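Local coordinates for nucleoporin nup120 (Schizosaccharomyces pombe, PDB 4GQ2), which serves as a structural component of the nuclear pore complex and can act in docking transiently associated nuclear transport factors, at residues N810-V813 with T814-V817. Numbering follows the deposited sequence.
Sequences NDLV and TELV
Asp811 OD2 is gripped from two directions at the N-terminus of helix 812-822, in the alpha-helical part of the protein. A water lies 2.9 Å from Asp811 OD2, donates to it, and bridges to Thr814 OG1. The backbone N of Val813 also gives Asp811 OD2 a weak bond of 3.3 Å, bent to 134° at the hydrogen. Asp811 is thus the N-cap. Its CG stands anti to the backbone N (chi1 -162°), beside its own carbonyl carbon, where OD2 reaches Val813 N. The other oxygen, OD1, forms a salt bridge with Arg730 of helix 719-739. The first turn closes with Glu815 N donating to Asp811 O at 3.0 Å. Leu816 N to Leu812 O and Val817 N to Val813 O continue the pattern. Glu815 runs back alongside the incoming loop, with CG 3.3 Å from Asp811 O and OE2 3.6 Å from Asn810 CB. With an alanine at Glu815, Asn810 CB would probably lose this neighbour and Asp811 O part of its cover. Val813 CG1 and Val817 CG2 lie side by side, 4.0 Å apart. Leu812 and Leu816 pack on Phe774 of helix 770-777. The Asp811 carboxylate joins the helix start to helix 719-739 through OD1, and OD2 probably offsets the positive end of the helix dipole.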
loop_
_atom_site.group_PDB
_atom_site.type_symbol
_atom_site.label_atom_id
_atom_site.label_comp_id
_atom_site.label_asym_id
_atom_site.label_seq_id
_atom_site.Cartn_x
_atom_site.Cartn_y
_atom_site.Cartn_z
ATOM N N ASN A 810 22.416 -10.466 5.994
ATOM C CA ASN A 810 21.253 -10.381 6.853
ATOM C C ASN A 810 19.979 -10.447 6.020
ATOM O O ASN A 810 20.002 -10.226 4.808
ATOM C CB ASN A 810 21.291 -9.097 7.687
ATOM C CG ASN A 810 22.299 -9.164 8.822
ATOM O OD1 ASN A 810 22.428 -10.184 9.503
ATOM N ND2 ASN A 810 23.015 -8.066 9.038
ATOM N N ASP A 811 18.873 -10.757 6.682
ATOM C CA ASP A 811 17.591 -10.879 6.021
ATOM C C ASP A 811 16.996 -9.524 5.661
ATOM O O ASP A 811 16.974 -8.597 6.480
ATOM C CB ASP A 811 16.617 -11.643 6.905
ATOM C CG ASP A 811 15.444 -12.164 6.134
ATOM O OD1 ASP A 811 15.664 -13.009 5.245
ATOM O OD2 ASP A 811 14.309 -11.730 6.407
ATOM N N LEU A 812 16.498 -9.434 4.434
ATOM C CA LEU A 812 15.872 -8.215 3.915
ATOM C C LEU A 812 14.656 -7.755 4.733
ATOM O O LEU A 812 14.459 -6.551 4.938
ATOM C CB LEU A 812 15.486 -8.432 2.453
ATOM C CG LEU A 812 15.029 -7.312 1.508
ATOM C CD1 LEU A 812 13.584 -6.884 1.766
ATOM C CD2 LEU A 812 15.994 -6.136 1.525
ATOM N N VAL A 813 13.853 -8.703 5.208
ATOM C CA VAL A 813 12.687 -8.361 6.032
ATOM C C VAL A 813 13.156 -7.690 7.311
ATOM O O VAL A 813 12.657 -6.633 7.682
ATOM C CB VAL A 813 11.818 -9.588 6.362
ATOM C CG1 VAL A 813 10.718 -9.217 7.338
ATOM C CG2 VAL A 813 11.207 -10.166 5.093
ATOM N N THR A 814 14.141 -8.296 7.967
ATOM C CA THR A 814 14.656 -7.751 9.211
ATOM C C THR A 814 15.191 -6.340 8.997
ATOM O O THR A 814 14.863 -5.430 9.760
ATOM C CB THR A 814 15.732 -8.651 9.827
ATOM O OG1 THR A 814 15.209 -9.978 9.987
ATOM C CG2 THR A 814 16.147 -8.113 11.175
ATOM N N GLU A 815 15.982 -6.168 7.941
ATOM C CA GLU A 815 16.564 -4.875 7.596
ATOM C C GLU A 815 15.497 -3.807 7.379
ATOM O O GLU A 815 15.562 -2.734 7.972
ATOM C CB GLU A 815 17.437 -4.993 6.345
ATOM C CG GLU A 815 18.737 -5.768 6.550
ATOM C CD GLU A 815 19.596 -5.834 5.294
ATOM O OE1 GLU A 815 19.244 -5.193 4.276
ATOM O OE2 GLU A 815 20.631 -6.530 5.325
ATOM N N LEU A 816 14.513 -4.105 6.533
ATOM C CA LEU A 816 13.492 -3.117 6.219
ATOM C C LEU A 816 12.645 -2.787 7.446
ATOM O O LEU A 816 12.477 -1.606 7.779
ATOM C CB LEU A 816 12.623 -3.550 5.025
ATOM C CG LEU A 816 11.436 -2.639 4.695
ATOM C CD1 LEU A 816 11.897 -1.206 4.455
ATOM C CD2 LEU A 816 10.659 -3.171 3.493
ATOM N N VAL A 817 12.144 -3.823 8.121
ATOM C CA VAL A 817 11.311 -3.644 9.320
ATOM C C VAL A 817 12.064 -2.912 10.438
ATOM O O VAL A 817 11.490 -2.042 11.121
ATOM C CB VAL A 817 10.743 -4.987 9.839
ATOM C CG1 VAL A 817 9.984 -4.795 11.141
ATOM C CG2 VAL A 817 9.829 -5.615 8.798
HETATM O O HOH W 1 13.500 -11.685 9.209
#